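Local atomic coordinates of probable molybdenum cofactor guanylyltransferase (Aquifex aeolicus, PDB entry 2E8B), a protein that probably transfers the GMP moiety of GTP to the molybdenum-molybdopterin cofactor, using magnesium, to form molybdenum-molybdopterin guanine dinucleotide. Residues K112-Y117 / R179-N184; L119-E124 / N170-P175. All blocks are in the same frame, centred on the assembly; numbering follows the deposited sequence.

Interaction 1 of 2, residues K112-Y117 / R179-N184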
loop_
_atom_site.group_PDB
_atom_site.type_symbol
_atom_site.label_atom_id
_atom_site.label_comp_id
_atom_site.label_asym_id
_atom_site.label_seq_id
_atom_site.Cartn_x
_atom_site.Cartn_y
_atom_site.Cartn_z
ATOM N N LYS A 112 -2.381 -10.401 -8.573
ATOM C CA LYS A 112 -0.974 -10.195 -8.852
ATOM C C LYS A 112 -0.735 -9.487 -10.181
ATOM O O LYS A 112 0.183 -8.679 -10.290
ATOM C CB LYS A 112 -0.250 -11.540 -8.845
ATOM C CG LYS A 112 -0.699 -12.489 -9.943
ATOM C CD LYS A 112 -0.038 -13.850 -9.802
ATOM C CE LYS A 112 1.472 -13.735 -9.829
ATOM N NZ LYS A 112 2.132 -15.073 -9.813
ATOM N N GLU A 113 -1.552 -9.781 -11.189
ATOM C CA GLU A 113 -1.366 -9.143 -12.492
ATOM C C GLU A 113 -1.423 -7.622 -12.410
ATOM O O GLU A 113 -0.732 -6.928 -13.154
ATOM C CB GLU A 113 -2.407 -9.636 -13.501
ATOM C CG GLU A 113 -2.291 -11.111 -13.840
ATOM C CD GLU A 113 -3.260 -11.969 -13.051
ATOM O OE1 GLU A 113 -3.309 -11.835 -11.812
ATOM O OE2 GLU A 113 -3.975 -12.783 -13.676
ATOM N N THR A 114 -2.244 -7.106 -11.506
ATOM C CA THR A 114 -2.361 -5.663 -11.353
ATOM C C THR A 114 -1.056 -5.117 -10.793
ATOM O O THR A 114 -0.549 -4.091 -11.253
ATOM C CB THR A 114 -3.521 -5.309 -10.418
ATOM O OG1 THR A 114 -4.734 -5.836 -10.967
ATOM C CG2 THR A 114 -3.642 -3.803 -10.261
ATOM N N VAL A 115 -0.499 -5.818 -9.811
ATOM C CA VAL A 115 0.758 -5.401 -9.214
ATOM C C VAL A 115 1.868 -5.457 -10.260
ATOM O O VAL A 115 2.671 -4.529 -10.383
ATOM C CB VAL A 115 1.134 -6.310 -8.036
ATOM C CG1 VAL A 115 2.510 -5.941 -7.505
ATOM C CG2 VAL A 115 0.090 -6.180 -6.941
ATOM N N LEU A 116 1.899 -6.545 -11.024
ATOM C CA LEU A 116 2.920 -6.721 -12.046
ATOM C C LEU A 116 2.833 -5.676 -13.157
ATOM O O LEU A 116 3.860 -5.237 -13.673
ATOM C CB LEU A 116 2.831 -8.130 -12.631
ATOM C CG LEU A 116 3.163 -9.244 -11.634
ATOM C CD1 LEU A 116 2.997 -10.576 -12.320
ATOM C CD2 LEU A 116 4.587 -9.083 -11.106
ATOM N N TYR A 117 1.620 -5.268 -13.524
ATOM C CA TYR A 117 1.473 -4.261 -14.574
ATOM C C TYR A 117 2.050 -2.940 -14.081
ATOM O O TYR A 117 2.691 -2.207 -14.842
ATOM C CB TYR A 117 0.003 -4.058 -14.961
ATOM C CG TYR A 117 -0.173 -3.185 -16.191
ATOM C CD1 TYR A 117 0.150 -3.663 -17.460
ATOM C CD2 TYR A 117 -0.650 -1.878 -16.081
ATOM C CE1 TYR A 117 0.003 -2.862 -18.593
ATOM C CE2 TYR A 117 -0.801 -1.066 -17.208
ATOM C CZ TYR A 117 -0.470 -1.567 -18.458
ATOM O OH TYR A 117 -0.590 -0.772 -19.572
ATOM N N ARG A 179 -9.375 -3.163 -13.761
ATOM C CA ARG A 179 -9.878 -2.055 -12.960
ATOM C C ARG A 179 -10.661 -2.505 -11.733
ATOM O O ARG A 179 -10.578 -1.879 -10.677
ATOM C CB ARG A 179 -10.726 -1.125 -13.829
ATOM C CG ARG A 179 -9.885 -0.264 -14.777
ATOM C CD ARG A 179 -10.698 0.271 -15.938
ATOM N NE ARG A 179 -11.820 1.110 -15.524
ATOM C CZ ARG A 179 -11.760 2.429 -15.370
ATOM N NH1 ARG A 179 -10.629 3.084 -15.592
ATOM N NH2 ARG A 179 -12.845 3.101 -15.008
ATOM N N TYR A 180 -11.401 -3.600 -11.860
ATOM C CA TYR A 180 -12.191 -4.092 -10.734
ATOM C C TYR A 180 -11.315 -4.567 -9.575
ATOM O O TYR A 180 -11.778 -4.647 -8.437
ATOM C CB TYR A 180 -13.113 -5.230 -11.196
ATOM C CG TYR A 180 -12.437 -6.579 -11.298
ATOM C CD1 TYR A 180 -11.679 -6.918 -12.417
ATOM C CD2 TYR A 180 -12.546 -7.515 -10.267
ATOM C CE1 TYR A 180 -11.044 -8.155 -12.508
ATOM C CE2 TYR A 180 -11.918 -8.753 -10.351
ATOM C CZ TYR A 180 -11.167 -9.067 -11.473
ATOM O OH TYR A 180 -10.541 -10.287 -11.569
ATOM N N THR A 181 -10.050 -4.864 -9.858
ATOM C CA THR A 181 -9.150 -5.346 -8.816
ATOM C C THR A 181 -8.788 -4.254 -7.818
ATOM O O THR A 181 -8.153 -4.527 -6.801
ATOM C CB THR A 181 -7.839 -5.921 -9.410
ATOM O OG1 THR A 181 -7.064 -4.865 -9.992
ATOM C CG2 THR A 181 -8.153 -6.967 -10.476
ATOM N N LEU A 182 -9.202 -3.025 -8.103
ATOM C CA LEU A 182 -8.902 -1.895 -7.224
ATOM C C LEU A 182 -10.101 -1.414 -6.409
ATOM O O LEU A 182 -10.027 -0.395 -5.720
ATOM C CB LEU A 182 -8.340 -0.736 -8.058
ATOM C CG LEU A 182 -6.889 -0.965 -8.496
ATOM C CD1 LEU A 182 -6.606 -0.275 -9.814
ATOM C CD2 LEU A 182 -5.956 -0.461 -7.408
ATOM N N LEU A 183 -11.207 -2.145 -6.480
ATOM C CA LEU A 183 -12.401 -1.756 -5.734
ATOM C C LEU A 183 -12.234 -2.028 -4.240
ATOM O O LEU A 183 -11.388 -2.824 -3.832
ATOM C CB LEU A 183 -13.620 -2.517 -6.262
ATOM C CG LEU A 183 -14.044 -2.235 -7.706
ATOM C CD1 LEU A 183 -15.148 -3.196 -8.121
ATOM C CD2 LEU A 183 -14.515 -0.797 -7.824
ATOM N N ASN A 184 -13.035 -1.351 -3.424
ATOM C CA ASN A 184 -12.988 -1.558 -1.981
ATOM C C ASN A 184 -14.245 -2.323 -1.597
ATOM O O ASN A 184 -15.103 -2.563 -2.441
ATOM C CB ASN A 184 -12.961 -0.222 -1.232
ATOM C CG ASN A 184 -11.860 0.700 -1.714
ATOM O OD1 ASN A 184 -11.965 1.300 -2.783
ATOM N ND2 ASN A 184 -10.793 0.810 -0.930
#

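Interaction 2 of 2, residues L119-E124 / N170-P175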
loop_
_atom_site.group_PDB
_atom_site.type_symbol
_atom_site.label_atom_id
_atom_site.label_comp_id
_atom_site.label_asym_id
_atom_site.label_seq_id
_atom_site.Cartn_x
_atom_site.Cartn_y
_atom_site.Cartn_z
ATOM N N LEU A 119 4.435 -2.619 -11.810
ATOM C CA LEU A 119 5.885 -2.788 -11.781
ATOM C C LEU A 119 6.497 -2.609 -13.166
ATOM O O LEU A 119 7.548 -1.980 -13.314
ATOM C CB LEU A 119 6.268 -4.177 -11.256
ATOM C CG LEU A 119 6.054 -4.447 -9.766
ATOM C CD1 LEU A 119 6.460 -5.875 -9.438
ATOM C CD2 LEU A 119 6.876 -3.467 -8.955
ATOM N N GLU A 120 5.850 -3.183 -14.174
ATOM C CA GLU A 120 6.350 -3.092 -15.542
ATOM C C GLU A 120 6.392 -1.647 -16.024
ATOM O O GLU A 120 7.283 -1.265 -16.779
ATOM C CB GLU A 120 5.468 -3.924 -16.485
ATOM C CG GLU A 120 5.918 -3.904 -17.945
ATOM C CD GLU A 120 4.998 -4.699 -18.864
ATOM O OE1 GLU A 120 4.624 -5.835 -18.501
ATOM O OE2 GLU A 120 4.663 -4.194 -19.960
ATOM N N ASN A 121 5.430 -0.849 -15.571
ATOM C CA ASN A 121 5.331 0.550 -15.978
ATOM C C ASN A 121 5.883 1.557 -14.974
ATOM O O ASN A 121 5.606 2.755 -15.077
ATOM C CB ASN A 121 3.869 0.881 -16.276
ATOM C CG ASN A 121 3.385 0.225 -17.543
ATOM O OD1 ASN A 121 3.680 0.692 -18.642
ATOM N ND2 ASN A 121 2.654 -0.876 -17.404
ATOM N N PHE A 122 6.681 1.087 -14.023
ATOM C CA PHE A 122 7.240 1.986 -13.024
ATOM C C PHE A 122 8.215 3.022 -13.584
ATOM O O PHE A 122 9.053 2.718 -14.432
ATOM C CB PHE A 122 7.948 1.192 -11.921
ATOM C CG PHE A 122 8.772 2.046 -10.998
ATOM C CD1 PHE A 122 8.189 3.104 -10.302
ATOM C CD2 PHE A 122 10.136 1.816 -10.844
ATOM C CE1 PHE A 122 8.955 3.924 -9.468
ATOM C CE2 PHE A 122 10.907 2.629 -10.014
ATOM C CZ PHE A 122 10.315 3.686 -9.325
ATOM N N LYS A 123 8.078 4.248 -13.090
ATOM C CA LYS A 123 8.933 5.378 -13.446
ATOM C C LYS A 123 9.076 6.250 -12.198
ATOM O O LYS A 123 8.099 6.493 -11.487
ATOM C CB LYS A 123 8.308 6.196 -14.582
ATOM C CG LYS A 123 8.393 5.508 -15.932
ATOM C CD LYS A 123 7.612 6.256 -17.005
ATOM C CE LYS A 123 7.859 5.654 -18.386
ATOM N NZ LYS A 123 9.276 5.866 -18.796
ATOM N N GLU A 124 10.291 6.712 -11.931
ATOM C CA GLU A 124 10.558 7.557 -10.772
ATOM C C GLU A 124 9.817 8.894 -10.867
ATOM O O GLU A 124 9.509 9.358 -11.961
ATOM C CB GLU A 124 12.063 7.802 -10.653
ATOM C CG GLU A 124 12.864 6.543 -10.336
ATOM C CD GLU A 124 14.360 6.792 -10.308
ATOM O OE1 GLU A 124 14.802 7.675 -9.544
ATOM O OE2 GLU A 124 15.093 6.106 -11.049
ATOM N N ASN A 170 3.688 9.563 -11.536
ATOM C CA ASN A 170 3.276 8.997 -12.807
ATOM C C ASN A 170 2.050 8.116 -12.624
ATOM O O ASN A 170 2.008 7.290 -11.712
ATOM C CB ASN A 170 4.415 8.162 -13.389
ATOM C CG ASN A 170 5.673 8.976 -13.603
ATOM O OD1 ASN A 170 5.735 9.811 -14.501
ATOM N ND2 ASN A 170 6.678 8.747 -12.767
ATOM N N GLU A 171 1.050 8.300 -13.481
ATOM C CA GLU A 171 -0.156 7.487 -13.413
ATOM C C GLU A 171 0.017 6.256 -14.284
ATOM O O GLU A 171 0.517 6.342 -15.409
ATOM C CB GLU A 171 -1.380 8.227 -13.955
ATOM C CG GLU A 171 -1.911 9.381 -13.139
ATOM C CD GLU A 171 -3.244 9.870 -13.693
ATOM O OE1 GLU A 171 -3.489 9.693 -14.912
ATOM O OE2 GLU A 171 -4.043 10.435 -12.921
ATOM N N VAL A 172 -0.395 5.109 -13.767
ATOM C CA VAL A 172 -0.340 3.889 -14.550
ATOM C C VAL A 172 -1.805 3.589 -14.820
ATOM O O VAL A 172 -2.534 3.183 -13.920
ATOM C CB VAL A 172 0.306 2.729 -13.763
ATOM C CG1 VAL A 172 0.283 1.460 -14.602
ATOM C CG2 VAL A 172 1.735 3.078 -13.394
ATOM N N GLU A 173 -2.249 3.853 -16.048
ATOM C CA GLU A 173 -3.638 3.610 -16.420
ATOM C C GLU A 173 -3.886 2.112 -16.370
ATOM O O GLU A 173 -3.298 1.350 -17.139
ATOM C CB GLU A 173 -3.914 4.131 -17.831
ATOM C CG GLU A 173 -5.360 3.969 -18.271
ATOM C CD GLU A 173 -5.581 4.409 -19.705
ATOM O OE1 GLU A 173 -5.324 5.590 -20.009
ATOM O OE2 GLU A 173 -6.010 3.571 -20.529
ATOM N N ILE A 174 -4.745 1.688 -15.450
ATOM C CA ILE A 174 -5.036 0.271 -15.299
ATOM C C ILE A 174 -5.892 -0.253 -16.435
ATOM O O ILE A 174 -6.924 0.333 -16.768
ATOM C CB ILE A 174 -5.743 -0.007 -13.955
ATOM C CG1 ILE A 174 -4.813 0.379 -12.801
ATOM C CG2 ILE A 174 -6.139 -1.473 -13.856
ATOM C CD1 ILE A 174 -3.461 -0.328 -12.827
ATOM N N PRO A 175 -5.456 -1.361 -17.062
ATOM C CA PRO A 175 -6.204 -1.960 -18.166
ATOM C C PRO A 175 -7.628 -2.250 -17.725
ATOM O O PRO A 175 -7.868 -2.634 -16.580
ATOM C CB PRO A 175 -5.423 -3.233 -18.462
ATOM C CG PRO A 175 -4.011 -2.836 -18.165
ATOM C CD PRO A 175 -4.164 -2.045 -16.868
#

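Interaction 1 of 2, residues K112-Y117 / R179-N184
Helix 112-120, the connection between strands 99-104 and 126-130 in this MobA-type nucleotidyltransferase domain, meets a 3-10 turn of the C-terminal tail through two threonines. Thr114 OG1 donates to Thr181 OG1 at 2.7 Å, and this is the one hydrogen bond that crosses between 112-117 and 179-184. The two hydroxyl oxygens face each other although their side chains slip past one another in opposite directions, and the methyl groups lie beside the bond. Thr114 CG2 lies 3.6 Å from Thr181 OG1, and Thr181 CG2 is equally far, 3.6 Å, from Thr114 OG1, each methyl thus lying next to the other residue's hydroxyl oxygen.

The rotamers differ. In Thr114 the hydroxyl sits opposite the carbonyl carbon and next to its own backbone N (chi1 -59°), which aims it off the flank of the helix. Thr181 instead holds OG1 between N and the carbonyl carbon (chi1 68°), and from there the same oxygen also bonds the carbonyl of Leu178, just ahead of the turn. With Thr114 supplying the proton, the Leu178 carbonyl takes the one on Thr181, and the two bonds run in series from helix to turn to the chain just before it.

This turn lies in the loop after strand 170-173, and its own Leu182 N to Arg179 O bond, 3.1 Å, keeps it tight. Thr181 CG2 also rests 3.7 Å above the ring plane of Tyr180, displaced toward the rim, while Tyr180 itself leans on Lys111, in the loop just before the helix. Leu182 CD1 approaches Thr114 CG2 only to 4.6 Å, a loose hydrocarbon approach. Both threonines are buried, and Thr181 lies about 12 Å, side chain to side chain, from Asp106, a predicted magnesium ligand.

Interaction 2 of 2, residues L119-E124 / N170-P175
Asn170 reaches with its side-chain amide from strand 170-173 to the backbone of Lys123 and Glu124, in the turn that carries the chain from helix 112-120 into strand 126-130. The polar part of the contact is gathered on one nitrogen. Asn170 ND2 donates to Glu124 O at 3.0 Å with an N-H...O angle of 139°, and it also lies 3.0 Å from Lys123 O, but that second bond is bent and weak. Glu124 O sits in the plane of the Asn170 amide, whereas from the carbonyl's side the nitrogen approaches from above, 66° out of the carbonyl plane. CG is set opposite the carbonyl carbon of Asn170 (chi1 -59°), which sends the amide across to the turn. A further weak bond runs from ND2 to Val126 O.

The nonpolar contacts are few. Lys123 CB lies against the amide, 3.5 Å from Asn170 ND2, while the rest of the lysine chain leads off elsewhere. Further along the strand, Val172 CG1 meets Asn121 CB at 4.0 Å. Asn121 is the first residue to leave helical geometry, and its ND2 turns back to Tyr117 O in the last turn of the helix, leaving its CB to face the valine.

The backbones of 170-175 and 119-124 do not bond each other. Strand 170-173 pairs in parallel with 126-130, through Asn170 and Val172 among others, and the side chains described here bridge the start of that pairing, where the turn enters the neighbouring strand. Because two successive carbonyls share a single NH2 group, with the Glu124 bond the straighter and the Lys123 bond weak, the amide clasps the turn through several imperfect bonds, with little hydrocarbon contact between the two segments.

In the fold
Helix 112-120 serves both contacts: interaction 1 uses the flank of its first turn, interaction 2 its end and the turn beyond. Each also binds the C-terminal part of the chain, strand 170-173 in interaction 2 and the tail that follows it in interaction 1. Interaction 1 is small and buried, a hydroxyl-to-hydroxyl bond between threonines; interaction 2 lies at the surface, where a side-chain amide reads backbone carbonyls and, of the residues that touch, only Val172 is buried. The two join directly, since the Tyr117 ring packs its CE2 3.5 Å from Pro175 CD, and Leu182 CD1 touches Ile174 CG1 at 3.5 Å, linking the tail and the helix to the residues just after the strand.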